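Local coordinates for arginyl-trna synthetase (Thermus thermophilus, PDB 1IQ0), which probably catalyses the ATP-dependent attachment of L-arginine to its cognate tRNA, releasing AMP and diphosphate, at residues E211-V216 / E240-R245; R322-P327 / L332-P337. All coordinates share one frame; numbering follows the deposited sequence.

Interaction 1. Residues E211-V216 / E240-R245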
loop_
_atom_site.group_PDB
_atom_site.type_symbol
_atom_site.label_atom_id
_atom_site.label_comp_id
_atom_site.label_asym_id
_atom_site.label_seq_id
_atom_site.Cartn_x
_atom_site.Cartn_y
_atom_site.Cartn_z
ATOM N N GLU A 211 20.108 26.250 8.449
ATOM C CA GLU A 211 21.497 26.155 8.874
ATOM C C GLU A 211 21.897 24.877 9.619
ATOM O O GLU A 211 23.060 24.721 9.999
ATOM C CB GLU A 211 21.856 27.402 9.700
ATOM C CG GLU A 211 22.050 28.650 8.832
ATOM C CD GLU A 211 21.988 29.953 9.614
ATOM O OE1 GLU A 211 22.358 29.965 10.806
ATOM O OE2 GLU A 211 21.579 30.978 9.027
ATOM N N LEU A 212 20.948 23.964 9.818
ATOM C CA LEU A 212 21.236 22.704 10.498
ATOM C C LEU A 212 20.825 21.496 9.661
ATOM O O LEU A 212 20.541 20.430 10.209
ATOM C CB LEU A 212 20.503 22.622 11.850
ATOM C CG LEU A 212 20.919 23.468 13.061
ATOM C CD1 LEU A 212 22.430 23.370 13.279
ATOM C CD2 LEU A 212 20.512 24.894 12.846
ATOM N N ARG A 213 20.783 21.640 8.342
ATOM C CA ARG A 213 20.365 20.513 7.529
ATOM C C ARG A 213 21.255 19.276 7.676
ATOM O O ARG A 213 20.747 18.155 7.784
ATOM C CB ARG A 213 20.270 20.877 6.044
ATOM C CG ARG A 213 19.602 19.730 5.279
ATOM C CD ARG A 213 19.876 19.686 3.790
ATOM N NE ARG A 213 18.931 20.483 3.031
ATOM C CZ ARG A 213 18.351 20.085 1.902
ATOM N NH1 ARG A 213 18.608 18.889 1.391
ATOM N NH2 ARG A 213 17.513 20.895 1.280
ATOM N N GLU A 214 22.571 19.467 7.675
ATOM C CA GLU A 214 23.482 18.329 7.801
ATOM C C GLU A 214 23.230 17.570 9.091
ATOM O O GLU A 214 23.224 16.337 9.100
ATOM C CB GLU A 214 24.941 18.788 7.739
ATOM C CG GLU A 214 25.282 19.520 6.454
ATOM C CD GLU A 214 24.731 18.813 5.232
ATOM O OE1 GLU A 214 25.118 17.648 4.996
ATOM O OE2 GLU A 214 23.902 19.418 4.514
ATOM N N GLU A 215 23.016 18.302 10.180
ATOM C CA GLU A 215 22.742 17.662 11.459
ATOM C C GLU A 215 21.472 16.808 11.373
ATOM O O GLU A 215 21.410 15.723 11.945
ATOM C CB GLU A 215 22.591 18.713 12.568
ATOM C CG GLU A 215 23.919 19.310 13.043
ATOM C CD GLU A 215 24.440 20.433 12.154
ATOM O OE1 GLU A 215 23.922 20.626 11.032
ATOM O OE2 GLU A 215 25.385 21.128 12.582
ATOM N N VAL A 216 20.462 17.305 10.660
ATOM C CA VAL A 216 19.211 16.575 10.498
ATOM C C VAL A 216 19.444 15.365 9.599
ATOM O O VAL A 216 18.956 14.266 9.873
ATOM C CB VAL A 216 18.117 17.467 9.851
ATOM C CG1 VAL A 216 16.914 16.608 9.440
ATOM C CG2 VAL A 216 17.676 18.556 10.829
ATOM N N GLU A 240 11.432 20.245 3.679
ATOM C CA GLU A 240 10.687 21.451 3.997
ATOM C C GLU A 240 11.508 22.713 3.686
ATOM O O GLU A 240 10.981 23.676 3.122
ATOM C CB GLU A 240 10.279 21.434 5.476
ATOM C CG GLU A 240 9.525 22.680 5.944
ATOM C CD GLU A 240 8.231 22.912 5.178
ATOM O OE1 GLU A 240 7.554 21.929 4.816
ATOM O OE2 GLU A 240 7.878 24.080 4.950
ATOM N N SER A 241 12.791 22.721 4.051
ATOM C CA SER A 241 13.627 23.895 3.773
ATOM C C SER A 241 13.725 24.193 2.276
ATOM O O SER A 241 13.852 25.353 1.881
ATOM C CB SER A 241 15.032 23.739 4.380
ATOM O OG SER A 241 15.689 22.579 3.917
ATOM N N ASP A 242 13.675 23.159 1.438
ATOM C CA ASP A 242 13.710 23.378 -0.014
ATOM C C ASP A 242 12.343 23.896 -0.470
ATOM O O ASP A 242 12.252 24.687 -1.407
ATOM C CB ASP A 242 14.054 22.085 -0.756
ATOM C CG ASP A 242 15.507 21.681 -0.566
ATOM O OD1 ASP A 242 15.787 20.468 -0.431
ATOM O OD2 ASP A 242 16.366 22.581 -0.557
ATOM N N ILE A 243 11.280 23.447 0.194
ATOM C CA ILE A 243 9.934 23.906 -0.143
ATOM C C ILE A 243 9.843 25.413 0.144
ATOM O O ILE A 243 9.197 26.159 -0.591
ATOM C CB ILE A 243 8.854 23.142 0.678
ATOM C CG1 ILE A 243 8.642 21.746 0.082
ATOM C CG2 ILE A 243 7.548 23.935 0.707
ATOM C CD1 ILE A 243 7.570 20.898 0.801
ATOM N N VAL A 244 10.503 25.853 1.212
ATOM C CA VAL A 244 10.513 27.268 1.577
ATOM C C VAL A 244 11.294 28.076 0.532
ATOM O O VAL A 244 10.821 29.112 0.060
ATOM C CB VAL A 244 11.145 27.478 2.989
ATOM C CG1 VAL A 244 11.387 28.981 3.258
ATOM C CG2 VAL A 244 10.214 26.903 4.062
ATOM N N ARG A 245 12.477 27.594 0.161
ATOM C CA ARG A 245 13.301 28.279 -0.832
ATOM C C ARG A 245 12.585 28.376 -2.179
ATOM O O ARG A 245 12.722 29.373 -2.892
ATOM C CB ARG A 245 14.644 27.550 -1.028
ATOM C CG ARG A 245 15.672 28.352 -1.849
ATOM C CD ARG A 245 17.004 27.616 -2.052
ATOM N NE ARG A 245 17.422 26.894 -0.849
ATOM C CZ ARG A 245 17.062 25.641 -0.563
ATOM N NH1 ARG A 245 16.278 24.964 -1.402
ATOM N NH2 ARG A 245 17.465 25.070 0.569
HETATM O O HOH W 1 17.849 23.410 2.630
#

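Interaction 2. Residues R322-P327 / L332-P337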
loop_
_atom_site.group_PDB
_atom_site.type_symbol
_atom_site.label_atom_id
_atom_site.label_comp_id
_atom_site.label_asym_id
_atom_site.label_seq_id
_atom_site.Cartn_x
_atom_site.Cartn_y
_atom_site.Cartn_z
ATOM N N ARG A 322 18.529 16.501 -7.204
ATOM C CA ARG A 322 19.850 15.952 -7.496
ATOM C C ARG A 322 19.928 14.588 -6.806
ATOM O O ARG A 322 19.033 14.227 -6.038
ATOM C CB ARG A 322 20.951 16.879 -6.954
ATOM C CG ARG A 322 20.953 17.000 -5.441
ATOM C CD ARG A 322 21.924 18.072 -4.935
ATOM N NE ARG A 322 23.318 17.737 -5.200
ATOM C CZ ARG A 322 24.036 18.247 -6.194
ATOM N NH1 ARG A 322 23.494 19.127 -7.026
ATOM N NH2 ARG A 322 25.299 17.872 -6.360
ATOM N N PRO A 323 20.988 13.808 -7.075
ATOM C CA PRO A 323 21.113 12.492 -6.438
ATOM C C PRO A 323 21.297 12.619 -4.927
ATOM O O PRO A 323 21.998 13.509 -4.454
ATOM C CB PRO A 323 22.350 11.889 -7.115
ATOM C CG PRO A 323 22.358 12.547 -8.470
ATOM C CD PRO A 323 22.016 13.984 -8.118
ATOM N N TYR A 324 20.662 11.729 -4.173
ATOM C CA TYR A 324 20.785 11.752 -2.723
ATOM C C TYR A 324 21.824 10.728 -2.307
ATOM O O TYR A 324 21.658 9.532 -2.551
ATOM C CB TYR A 324 19.452 11.416 -2.056
ATOM C CG TYR A 324 19.524 11.401 -0.543
ATOM C CD1 TYR A 324 19.830 12.561 0.172
ATOM C CD2 TYR A 324 19.287 10.224 0.176
ATOM C CE1 TYR A 324 19.895 12.553 1.562
ATOM C CE2 TYR A 324 19.353 10.203 1.561
ATOM C CZ TYR A 324 19.655 11.371 2.251
ATOM O OH TYR A 324 19.710 11.358 3.628
ATOM N N GLU A 325 22.895 11.205 -1.679
ATOM C CA GLU A 325 23.962 10.333 -1.227
ATOM C C GLU A 325 23.472 9.480 -0.059
ATOM O O GLU A 325 23.119 9.999 0.998
ATOM C CB GLU A 325 25.178 11.163 -0.802
ATOM C CG GLU A 325 26.375 10.323 -0.384
ATOM C CD GLU A 325 27.580 11.162 0.005
ATOM O OE1 GLU A 325 27.476 11.957 0.963
ATOM O OE2 GLU A 325 28.636 11.023 -0.648
ATOM N N ASN A 326 23.443 8.169 -0.266
ATOM C CA ASN A 326 22.998 7.234 0.762
ATOM C C ASN A 326 23.419 5.835 0.331
ATOM O O ASN A 326 23.587 5.573 -0.858
ATOM C CB ASN A 326 21.481 7.292 0.912
ATOM C CG ASN A 326 20.760 6.528 -0.179
ATOM O OD1 ASN A 326 20.351 5.391 0.020
ATOM N ND2 ASN A 326 20.613 7.150 -1.344
ATOM N N PRO A 327 23.589 4.918 1.289
ATOM C CA PRO A 327 24.002 3.557 0.935
ATOM C C PRO A 327 22.887 2.560 0.651
ATOM O O PRO A 327 23.164 1.386 0.413
ATOM C CB PRO A 327 24.830 3.139 2.143
ATOM C CG PRO A 327 24.047 3.753 3.271
ATOM C CD PRO A 327 23.732 5.149 2.739
ATOM N N LEU A 332 17.709 7.069 -5.642
ATOM C CA LEU A 332 16.936 8.053 -4.889
ATOM C C LEU A 332 17.391 9.492 -5.168
ATOM O O LEU A 332 18.586 9.783 -5.176
ATOM C CB LEU A 332 17.031 7.744 -3.392
ATOM C CG LEU A 332 16.288 8.653 -2.409
ATOM C CD1 LEU A 332 14.810 8.734 -2.773
ATOM C CD2 LEU A 332 16.467 8.102 -0.993
ATOM N N ARG A 333 16.431 10.383 -5.410
ATOM C CA ARG A 333 16.733 11.790 -5.674
ATOM C C ARG A 333 16.111 12.675 -4.589
ATOM O O ARG A 333 15.012 12.404 -4.096
ATOM C CB ARG A 333 16.213 12.217 -7.056
ATOM C CG ARG A 333 17.052 11.742 -8.253
ATOM C CD ARG A 333 16.384 12.103 -9.595
ATOM N NE ARG A 333 16.448 13.525 -9.955
ATOM C CZ ARG A 333 15.388 14.288 -10.256
ATOM N NH1 ARG A 333 14.151 13.790 -10.237
ATOM N NH2 ARG A 333 15.562 15.558 -10.615
ATOM N N THR A 334 16.813 13.741 -4.227
ATOM C CA THR A 334 16.341 14.642 -3.185
ATOM C C THR A 334 16.228 16.078 -3.670
ATOM O O THR A 334 16.942 16.493 -4.582
ATOM C CB THR A 334 17.319 14.649 -1.979
ATOM O OG1 THR A 334 16.830 15.527 -0.956
ATOM C CG2 THR A 334 18.701 15.147 -2.415
ATOM N N SER A 335 15.316 16.835 -3.069
ATOM C CA SER A 335 15.213 18.248 -3.404
ATOM C C SER A 335 16.493 18.816 -2.788
ATOM O O SER A 335 17.032 18.245 -1.832
ATOM C CB SER A 335 13.995 18.883 -2.734
ATOM O OG SER A 335 14.044 18.705 -1.328
ATOM N N ALA A 336 16.978 19.923 -3.333
ATOM C CA ALA A 336 18.193 20.551 -2.831
ATOM C C ALA A 336 18.314 21.987 -3.346
ATOM O O ALA A 336 17.578 22.405 -4.235
ATOM C CB ALA A 336 19.414 19.728 -3.264
ATOM N N PRO A 337 19.251 22.764 -2.789
ATOM C CA PRO A 337 19.411 24.147 -3.249
ATOM C C PRO A 337 19.726 24.171 -4.741
ATOM O O PRO A 337 19.223 25.009 -5.489
ATOM C CB PRO A 337 20.585 24.652 -2.416
ATOM C CG PRO A 337 20.470 23.858 -1.143
ATOM C CD PRO A 337 20.159 22.472 -1.667
#

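Interaction 1. Residues E211-V216 / E240-R245
R213 reaches across from the first turn of helix 213-229 to form a salt bridge with D242, the two side chains crossing at about a right angle. With chi1 at -170° the R213 chain heads toward helix 240-245, and a bend at chi3 brings the guanidinium to D242. The guanidinium and carboxylate planes are turned 56° apart, yet OD1 of D242 lies at the guanidinium edge. R213 NH2 is modelled 2.5 Å from D242 OD1, too close to the carboxylate, so the length and geometry of this bond are doubtful. An aspartate suits this place because its two oxygens can serve two arginines: D242 OD2 uses its anti lone pair to accept from R245 NH1 at 2.5 Å, nearly in that guanidinium plane. R213, D242 and R245 form a salt-bridge network at helix 240-245, which directly follows strand 236-239 of the class I catalytic domain. The shared carboxylate probably offsets repulsion between R213 NH2 and R245 NH2, 4.2 Å apart as modelled. Beside them, water 1 accepts from R213 NH2 (2.9 Å) and donates to S241 OG (2.6 Å). The small hydroxyl of S241 also bonds to D151, while R213 makes a cation-pi contact with W239.

Interaction 2. Residues R322-P327 / L332-P337
R322 and T334 face each other as an antiparallel hydrogen-bonded pair: T334 N donates to R322 O at 2.9 Å, and R322 N returns a bond to T334 O at 3.1 Å. Next comes the non-hydrogen-bonded pair P323 and R333, where a proline, lacking an N-H, costs the ladder nothing. Beyond it, Y324 N donates to L332 O (3.0 Å). Y324 and L332 both hold CG anti to the backbone N (chi1 179° and -180°), and their side chains run side by side, CD2 to CD2 at 3.7 Å. Across the ring's attachment point, Y324 CD1 meets T334 CG2 at 3.8 Å, while the tyrosine hydroxyl bonds to N217 of helix 213-229. T334 OG1 donates to S335 O. A glycine in place of T334 removes both methyl and hydroxyl, which would probably leave a gap beside the Y324 ring and S335 O without this donor. The aliphatic part of R322 lies against A336, CD to CB at 3.4 Å. N326 uses both halves of its amide: ND2 donates to Y324 O (2.9 Å), and OD1 accepts from Y328 N, an Asx turn, and Y329 N. This is a beta hairpin, 320-323 with 333-335, in the mixed sheet of the catalytic domain.

How the interactions relate
From the N terminus, interaction 1 comes first: 211-216 meets 240-245 and closes a loop of 23 residues that holds most of helix 213-229 and strand 236-239. Only after it ends does interaction 2 open, with four residues between 322-327 and 332-337. The two are in series, neither nested nor crossed, yet their centres lie 13 Å apart and they touch. D242 OD1 is 2.6 Å from S335 OG, a probable hydrogen bond, and P337 packs on D242 and R245. Strand 333-335 runs parallel to strand 236-239, so the hairpin extends the sheet whose strand leads into helix 240-245. Helix 213-229 sends R213 into interaction 1, and its N217, L220, L221 and M224 meet Y324 of interaction 2.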